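Local coordinates for protein glutamine synthetase (Helicobacter pylori, PDB 5ZLI) that belongs to the type I-beta glutamine synthetases and couples a beta-grasp domain to a catalytic domain within an assembly of twelve chains, at residues Lys112-Ile117 / Pro377-Ala382; Gly277-Val282 / Glu367-Asp372. All coordinates share one frame; numbering follows the deposited sequence.

Contact 1. Residues Lys112-Ile117 / Pro377-Ala382; sequences KCPRSI and PYLAFA
The first turns of two helices, 114-128 and 377-393, pack against each other in the catalytic domain, with P114, R115 and I117 facing Y378, L379 and A382. All six are buried, and no hydrogen bond crosses the interface; most of the contact is between carbons, with P114 O also lying against Y378 CB. The backbones come nearest at R115 and Y378, where the CA atoms are 5.6 Å apart. There the aliphatic part of R115 runs over one face of the tyrosine ring: CG is 3.9 Å from the ring centroid in a CH-pi contact. With CG anti to the backbone N (chi1 -164°), the chain follows the ring out toward its hydroxyl end, then bends at chi3 and turns the guanidinium nearly perpendicular to the ring (89°). Its charge is spent elsewhere: NH1 makes a salt bridge with D243 of helix 238-258 and NH2 another with D80 of strand 74-81. That strand belongs to the mixed sheet of the beta-grasp part of the chain, so this one side chain links the helix pair to that sheet as well.

L379 carries the other half of the interface. CD2 of L379 sits between two neighbours, 3.5 Å from P114 CB and 3.6 Å from I117 CD1. A turn further on, I117 offers its other branch, with CG2 3.8 Å from A382 CB. F450 of helix 448-466 touches both I117 and L379, while F446 packs on I117 and A382, extending the apolar cluster.

C113 is the N-cap of helix 114-128. Its SG, swung anti to the backbone N (chi1 168°), accepts a weak hydrogen bond from S116 N at 3.4 Å, and I117 N bonds to C113 O at 2.8 Å.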
ATOM      1  N   LYS B 112      42.604 -25.661  32.596  1.00 38.51           N
ATOM      2  CA  LYS B 112      42.040 -24.613  31.745  1.00 41.66           C
ATOM      3  C   LYS B 112      40.576 -24.349  32.056  1.00 37.59           C
ATOM      4  O   LYS B 112      39.935 -23.553  31.356  1.00 34.26           O
ATOM      5  CB  LYS B 112      42.202 -24.983  30.266  1.00 40.45           C
ATOM      6  CG  LYS B 112      43.637 -25.177  29.822  1.00 35.94           C
ATOM      7  CD  LYS B 112      43.810 -25.125  28.315  1.00 35.92           C
ATOM      8  CE  LYS B 112      43.450 -26.439  27.676  1.00 36.83           C
ATOM      9  NZ  LYS B 112      43.949 -26.484  26.272  1.00 47.97           N
ATOM     10  N   CYS B 113      40.067 -24.928  33.150  1.00 40.78           N
ATOM     11  CA  CYS B 113      38.713 -24.667  33.605  1.00 38.05           C
ATOM     12  C   CYS B 113      38.753 -23.399  34.448  1.00 33.67           C
ATOM     13  O   CYS B 113      39.346 -23.411  35.527  1.00 33.54           O
ATOM     14  CB  CYS B 113      38.171 -25.844  34.409  1.00 33.72           C
ATOM     15  SG  CYS B 113      36.631 -25.460  35.289  1.00 38.93           S
ATOM     16  N   PRO B 114      38.137 -22.302  34.004  1.00 32.91           N
ATOM     17  CA  PRO B 114      38.257 -21.044  34.741  1.00 29.73           C
ATOM     18  C   PRO B 114      37.796 -21.139  36.181  1.00 34.24           C
ATOM     19  O   PRO B 114      38.410 -20.540  37.075  1.00 30.97           O
ATOM     20  CB  PRO B 114      37.372 -20.095  33.933  1.00 29.56           C
ATOM     21  CG  PRO B 114      37.284 -20.684  32.604  1.00 30.76           C
ATOM     22  CD  PRO B 114      37.284 -22.156  32.816  1.00 33.73           C
ATOM     23  N   ARG B 115      36.662 -21.789  36.421  1.00 28.76           N
ATOM     24  CA  ARG B 115      36.224 -21.952  37.798  1.00 31.47           C
ATOM     25  C   ARG B 115      37.213 -22.813  38.611  1.00 39.71           C
ATOM     26  O   ARG B 115      37.358 -22.612  39.827  1.00 37.65           O
ATOM     27  CB  ARG B 115      34.806 -22.510  37.794  1.00 28.88           C
ATOM     28  CG  ARG B 115      34.144 -22.373  39.094  1.00 29.89           C
ATOM     29  CD  ARG B 115      32.698 -22.780  39.083  1.00 32.17           C
ATOM     30  NE  ARG B 115      32.566 -23.810  40.103  1.00 38.25           N
ATOM     31  CZ  ARG B 115      32.117 -23.619  41.338  1.00 34.69           C
ATOM     32  NH1 ARG B 115      31.708 -22.427  41.728  1.00 34.26           N
ATOM     33  NH2 ARG B 115      32.084 -24.635  42.185  1.00 42.83           N
ATOM     34  N   SER B 116      37.922 -23.754  37.956  1.00 33.45           N
ATOM     35  CA  SER B 116      38.997 -24.495  38.624  1.00 32.23           C
ATOM     36  C   SER B 116      40.178 -23.582  38.942  1.00 34.68           C
ATOM     37  O   SER B 116      40.829 -23.722  39.985  1.00 31.92           O
ATOM     38  CB  SER B 116      39.462 -25.668  37.765  1.00 32.40           C
ATOM     39  OG  SER B 116      38.529 -26.728  37.733  1.00 29.98           O
ATOM     40  N   ILE B 117      40.514 -22.687  38.015  1.00 35.78           N
ATOM     41  CA  ILE B 117      41.518 -21.672  38.303  1.00 35.64           C
ATOM     42  C   ILE B 117      41.120 -20.856  39.530  1.00 33.71           C
ATOM     43  O   ILE B 117      41.943 -20.614  40.416  1.00 34.98           O
ATOM     44  CB  ILE B 117      41.743 -20.773  37.065  1.00 31.02           C
ATOM     45  CG1 ILE B 117      42.354 -21.598  35.918  1.00 35.60           C
ATOM     46  CG2 ILE B 117      42.584 -19.504  37.401  1.00 27.64           C
ATOM     47  CD1 ILE B 117      42.556 -20.844  34.596  1.00 30.20           C
ATOM     48  N   PRO B 377      34.522 -13.676  35.043  1.00 31.11           N
ATOM     49  CA  PRO B 377      34.669 -13.344  36.476  1.00 32.42           C
ATOM     50  C   PRO B 377      35.641 -14.248  37.236  1.00 27.14           C
ATOM     51  O   PRO B 377      36.353 -13.772  38.133  1.00 24.62           O
ATOM     52  CB  PRO B 377      33.232 -13.485  37.006  1.00 31.17           C
ATOM     53  CG  PRO B 377      32.537 -14.340  35.992  1.00 31.50           C
ATOM     54  CD  PRO B 377      33.133 -13.969  34.680  1.00 27.11           C
ATOM     55  N   TYR B 378      35.701 -15.534  36.900  1.00 27.30           N
ATOM     56  CA  TYR B 378      36.653 -16.413  37.563  1.00 28.47           C
ATOM     57  C   TYR B 378      38.081 -15.970  37.279  1.00 28.58           C
ATOM     58  O   TYR B 378      38.849 -15.650  38.199  1.00 28.52           O
ATOM     59  CB  TYR B 378      36.402 -17.852  37.129  1.00 26.69           C
ATOM     60  CG  TYR B 378      35.008 -18.285  37.467  1.00 27.10           C
ATOM     61  CD1 TYR B 378      34.662 -18.576  38.782  1.00 26.29           C
ATOM     62  CD2 TYR B 378      34.036 -18.411  36.482  1.00 25.82           C
ATOM     63  CE1 TYR B 378      33.384 -18.967  39.120  1.00 23.23           C
ATOM     64  CE2 TYR B 378      32.757 -18.813  36.815  1.00 31.92           C
ATOM     65  CZ  TYR B 378      32.445 -19.086  38.144  1.00 25.38           C
ATOM     66  OH  TYR B 378      31.187 -19.464  38.477  1.00 22.96           O
ATOM     67  N   LEU B 379      38.426 -15.879  35.993  1.00 30.58           N
ATOM     68  CA  LEU B 379      39.770 -15.489  35.593  1.00 27.94           C
ATOM     69  C   LEU B 379      40.085 -14.090  36.098  1.00 24.20           C
ATOM     70  O   LEU B 379      41.124 -13.877  36.726  1.00 26.25           O
ATOM     71  CB  LEU B 379      39.903 -15.569  34.061  1.00 33.32           C
ATOM     72  CG  LEU B 379      39.604 -16.900  33.309  1.00 27.40           C
ATOM     73  CD1 LEU B 379      40.013 -16.808  31.860  1.00 27.38           C
ATOM     74  CD2 LEU B 379      40.260 -18.128  33.923  1.00 26.35           C
ATOM     75  N   ALA B 380      39.148 -13.152  35.932  1.00 23.14           N
ATOM     76  CA  ALA B 380      39.358 -11.790  36.420  1.00 27.33           C
ATOM     77  C   ALA B 380      39.675 -11.785  37.921  1.00 37.94           C
ATOM     78  O   ALA B 380      40.711 -11.249  38.355  1.00 33.95           O
ATOM     79  CB  ALA B 380      38.136 -10.914  36.120  1.00 23.81           C
ATOM     80  N   PHE B 381      38.793 -12.373  38.737  1.00 30.69           N
ATOM     81  CA  PHE B 381      39.034 -12.362  40.177  1.00 31.47           C
ATOM     82  C   PHE B 381      40.325 -13.094  40.513  1.00 33.72           C
ATOM     83  O   PHE B 381      41.182 -12.567  41.240  1.00 35.11           O
ATOM     84  CB  PHE B 381      37.858 -12.983  40.920  1.00 31.64           C
ATOM     85  CG  PHE B 381      36.592 -12.236  40.751  1.00 29.61           C
ATOM     86  CD1 PHE B 381      36.599 -10.934  40.286  1.00 28.83           C
ATOM     87  CD2 PHE B 381      35.388 -12.832  41.036  1.00 31.35           C
ATOM     88  CE1 PHE B 381      35.443 -10.252  40.130  1.00 24.46           C
ATOM     89  CE2 PHE B 381      34.219 -12.148  40.874  1.00 31.11           C
ATOM     90  CZ  PHE B 381      34.250 -10.857  40.424  1.00 30.98           C
ATOM     91  N   ALA B 382      40.489 -14.305  39.967  1.00 27.61           N
ATOM     92  CA  ALA B 382      41.715 -15.061  40.176  1.00 28.46           C
ATOM     93  C   ALA B 382      42.936 -14.208  39.884  1.00 29.63           C
ATOM     94  O   ALA B 382      43.867 -14.148  40.685  1.00 33.22           O
ATOM     95  CB  ALA B 382      41.715 -16.317  39.317  1.00 29.19           C
TER

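Contact 2. Residues Gly277-Val282 / Glu367-Asp372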
ATOM      1  N   GLY B 277      30.570  -0.731  33.651  1.00 40.33           N
ATOM      2  CA  GLY B 277      31.749  -1.199  34.336  1.00 34.01           C
ATOM      3  C   GLY B 277      31.442  -2.429  35.147  1.00 41.24           C
ATOM      4  O   GLY B 277      30.268  -2.744  35.381  1.00 40.78           O
ATOM      5  N   MET B 278      32.482  -3.169  35.525  1.00 39.68           N
ATOM      6  CA  MET B 278      32.394  -4.110  36.635  1.00 37.43           C
ATOM      7  C   MET B 278      33.289  -3.527  37.720  1.00 41.49           C
ATOM      8  O   MET B 278      34.461  -3.870  37.844  1.00 45.52           O
ATOM      9  CB  MET B 278      32.790  -5.549  36.247  1.00 33.97           C
ATOM     10  CG  MET B 278      32.555  -6.576  37.359  1.00 40.98           C
ATOM     11  SD  MET B 278      33.050  -8.274  36.961  1.00 41.45           S
ATOM     12  CE  MET B 278      34.824  -8.051  36.781  1.00 37.31           C
ATOM     13  N   HIS B 279      32.734  -2.572  38.464  1.00 44.00           N
ATOM     14  CA  HIS B 279      33.383  -2.003  39.634  1.00 39.95           C
ATOM     15  C   HIS B 279      33.544  -3.096  40.690  1.00 43.01           C
ATOM     16  O   HIS B 279      32.570  -3.578  41.280  1.00 43.72           O
ATOM     17  CB  HIS B 279      32.565  -0.818  40.138  1.00 43.50           C
ATOM     18  CG  HIS B 279      32.449   0.283  39.133  1.00 46.46           C
ATOM     19  ND1 HIS B 279      33.405   0.502  38.163  1.00 47.74           N
ATOM     20  CD2 HIS B 279      31.466   1.185  38.903  1.00 47.71           C
ATOM     21  CE1 HIS B 279      33.035   1.516  37.401  1.00 46.77           C
ATOM     22  NE2 HIS B 279      31.859   1.942  37.824  1.00 53.84           N
ATOM     23  N   THR B 280      34.782  -3.521  40.887  1.00 44.45           N
ATOM     24  CA  THR B 280      35.123  -4.671  41.714  1.00 45.83           C
ATOM     25  C   THR B 280      35.745  -4.174  43.016  1.00 40.64           C
ATOM     26  O   THR B 280      36.669  -3.355  42.996  1.00 38.49           O
ATOM     27  CB  THR B 280      36.057  -5.616  40.936  1.00 41.09           C
ATOM     28  OG1 THR B 280      36.744  -4.873  39.935  1.00 38.10           O
ATOM     29  CG2 THR B 280      35.277  -6.663  40.206  1.00 33.19           C
ATOM     30  N   HIS B 281      35.206  -4.630  44.138  1.00 38.93           N
ATOM     31  CA  HIS B 281      35.661  -4.239  45.464  1.00 41.14           C
ATOM     32  C   HIS B 281      36.418  -5.396  46.113  1.00 46.13           C
ATOM     33  O   HIS B 281      35.886  -6.511  46.195  1.00 45.57           O
ATOM     34  CB  HIS B 281      34.465  -3.831  46.348  1.00 47.15           C
ATOM     35  CG  HIS B 281      33.772  -2.559  45.935  1.00 47.68           C
ATOM     36  ND1 HIS B 281      33.191  -1.705  46.855  1.00 49.05           N
ATOM     37  CD2 HIS B 281      33.559  -1.999  44.718  1.00 45.20           C
ATOM     38  CE1 HIS B 281      32.656  -0.672  46.224  1.00 46.11           C
ATOM     39  NE2 HIS B 281      32.867  -0.824  44.927  1.00 47.95           N
ATOM     40  N   VAL B 282      37.645  -5.140  46.597  1.00 44.26           N
ATOM     41  CA  VAL B 282      38.424  -6.209  47.226  1.00 52.26           C
ATOM     42  C   VAL B 282      38.713  -5.906  48.699  1.00 47.11           C
ATOM     43  O   VAL B 282      38.888  -4.753  49.100  1.00 52.31           O
ATOM     44  CB  VAL B 282      39.755  -6.472  46.471  1.00 46.07           C
ATOM     45  CG1 VAL B 282      39.505  -6.796  45.017  1.00 43.84           C
ATOM     46  CG2 VAL B 282      40.666  -5.274  46.602  1.00 46.55           C
ATOM     47  N   GLU B 367      38.255  -0.230  45.485  1.00 36.08           N
ATOM     48  CA  GLU B 367      37.376  -0.506  44.354  1.00 39.55           C
ATOM     49  C   GLU B 367      38.145  -0.287  43.056  1.00 42.35           C
ATOM     50  O   GLU B 367      38.666   0.809  42.817  1.00 37.74           O
ATOM     51  CB  GLU B 367      36.119   0.355  44.395  1.00 44.01           C
ATOM     52  CG  GLU B 367      35.360   0.379  43.065  1.00 43.32           C
ATOM     53  CD  GLU B 367      34.343   1.504  43.000  1.00 45.85           C
ATOM     54  OE1 GLU B 367      33.346   1.460  43.766  1.00 45.10           O
ATOM     55  OE2 GLU B 367      34.582   2.463  42.230  1.00 43.70           O
ATOM     56  N   PHE B 368      38.281  -1.344  42.250  1.00 47.94           N
ATOM     57  CA  PHE B 368      38.941  -1.242  40.943  1.00 46.47           C
ATOM     58  C   PHE B 368      37.895  -0.960  39.868  1.00 42.57           C
ATOM     59  O   PHE B 368      36.994  -1.777  39.634  1.00 41.49           O
ATOM     60  CB  PHE B 368      39.726  -2.512  40.622  1.00 36.12           C
ATOM     61  CG  PHE B 368      40.682  -2.906  41.710  1.00 44.50           C
ATOM     62  CD1 PHE B 368      41.887  -2.252  41.879  1.00 42.41           C
ATOM     63  CD2 PHE B 368      40.347  -3.906  42.608  1.00 43.23           C
ATOM     64  CE1 PHE B 368      42.745  -2.629  42.909  1.00 45.34           C
ATOM     65  CE2 PHE B 368      41.206  -4.275  43.609  1.00 34.40           C
ATOM     66  CZ  PHE B 368      42.389  -3.645  43.770  1.00 34.98           C
ATOM     67  N   ARG B 369      38.020   0.192  39.220  1.00 36.93           N
ATOM     68  CA  ARG B 369      37.003   0.664  38.298  1.00 42.97           C
ATOM     69  C   ARG B 369      37.273   0.273  36.851  1.00 45.19           C
ATOM     70  O   ARG B 369      36.414   0.516  36.001  1.00 47.47           O
ATOM     71  CB  ARG B 369      36.857   2.183  38.395  1.00 44.05           C
ATOM     72  CG  ARG B 369      36.482   2.686  39.759  1.00 35.97           C
ATOM     73  CD  ARG B 369      36.412   4.198  39.766  1.00 42.28           C
ATOM     74  NE  ARG B 369      35.477   4.740  38.774  1.00 43.43           N
ATOM     75  CZ  ARG B 369      34.148   4.726  38.906  1.00 46.55           C
ATOM     76  NH1 ARG B 369      33.574   4.193  39.978  1.00 43.17           N
ATOM     77  NH2 ARG B 369      33.381   5.247  37.962  1.00 51.61           N
ATOM     78  N   PHE B 370      38.453  -0.250  36.534  1.00 42.53           N
ATOM     79  CA  PHE B 370      38.758  -0.574  35.147  1.00 38.72           C
ATOM     80  C   PHE B 370      38.151  -1.879  34.630  1.00 37.60           C
ATOM     81  O   PHE B 370      37.939  -1.980  33.416  1.00 38.57           O
ATOM     82  CB  PHE B 370      40.271  -0.568  34.916  1.00 42.23           C
ATOM     83  CG  PHE B 370      41.049  -1.421  35.886  1.00 41.96           C
ATOM     84  CD1 PHE B 370      41.517  -0.885  37.076  1.00 42.26           C
ATOM     85  CD2 PHE B 370      41.339  -2.742  35.605  1.00 47.93           C
ATOM     86  CE1 PHE B 370      42.227  -1.644  37.971  1.00 36.94           C
ATOM     87  CE2 PHE B 370      42.057  -3.521  36.518  1.00 45.13           C
ATOM     88  CZ  PHE B 370      42.495  -2.962  37.697  1.00 37.08           C
ATOM     89  N   PRO B 371      37.833  -2.886  35.448  1.00 37.05           N
ATOM     90  CA  PRO B 371      37.243  -4.111  34.875  1.00 35.77           C
ATOM     91  C   PRO B 371      35.809  -3.922  34.384  1.00 31.38           C
ATOM     92  O   PRO B 371      35.087  -3.012  34.797  1.00 31.89           O
ATOM     93  CB  PRO B 371      37.314  -5.129  36.017  1.00 37.09           C
ATOM     94  CG  PRO B 371      37.647  -4.386  37.200  1.00 32.17           C
ATOM     95  CD  PRO B 371      38.223  -3.080  36.854  1.00 33.85           C
ATOM     96  N   ASP B 372      35.410  -4.812  33.464  1.00 29.43           N
ATOM     97  CA  ASP B 372      34.059  -4.861  32.899  1.00 22.02           C
ATOM     98  C   ASP B 372      33.555  -6.296  32.823  1.00 25.81           C
ATOM     99  O   ASP B 372      34.278  -7.261  33.090  1.00 25.92           O
ATOM    100  CB  ASP B 372      33.986  -4.224  31.505  1.00 28.75           C
ATOM    101  CG  ASP B 372      35.049  -4.758  30.538  1.00 28.49           C
ATOM    102  OD1 ASP B 372      35.059  -5.979  30.280  1.00 25.06           O
ATOM    103  OD2 ASP B 372      35.851  -3.937  30.013  1.00 25.34           O
TER
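T280 and F368 form an antiparallel hydrogen-bonded pair, next to the non-hydrogen-bonded pair of H281 with E367. The backbone bonds are T280 N to F368 O, 3.1 Å, and F368 N to T280 O, 2.7 Å. Past F368 the 367-372 segment leaves the strand, yet it stays attached through M278 N, which donates to P371 O at 2.7 Å.

The polar side chains gather on the face that carries H281 and E367. E367 leaves the backbone with CG anti to N (chi1 165°) and runs alongside H281, its CB over the imidazole face, 3.7 Å from the centroid. Its OE1 meets H281 NE2 at 2.6 Å, a weak, bent hydrogen bond with the ring and carboxylate planes 43° apart; the same oxygen forms a salt bridge with R354. OE2 of E367 is met by R369 NH1 on the syn side, tilted out of the carboxylate plane, in a 3.0 Å salt bridge, and lies near the guanidinium plane. R369, bent at chi3, lays that guanidinium on the H279 ring, planes 30° apart and centres 4.1 Å, while its NH2 bonds to E337 O.

Apolar contacts lie on the T280 and F368 face. V282 presents both methyls to the rim of the F368 ring, near CE2, and F307 of helix 302-313 packs on both residues. M278 CE reaches P371 CB.

On its other edge, the backbones of H279 and H281 bond to E139 and G137, so strand 278-286 lies between 133-145 and 366-368, antiparallel to each, in the mixed sheet of the glutamine synthetase catalytic domain.

Overall arrangement
Contacts 1 and 2 lie about 16 Å apart, centre to centre, both buried in the catalytic domain of one chain. Contact 2 is nested inside the long loop closed by contact 1: along the chain come 112-117, then 277-282, 367-372 and finally 377-382. Helix 377-393 is the next element after strand 366-368, across a short loop, so the chain passes from the sheet of contact 2 into the helix pair of contact 1. F381 joins the two, its CE1 3.6 Å from CG2 of T280. F381 thus packs helix 377-393 of contact 1 on the sheet of contact 2, while R115, on the other helix, reaches D80 of the beta-grasp part.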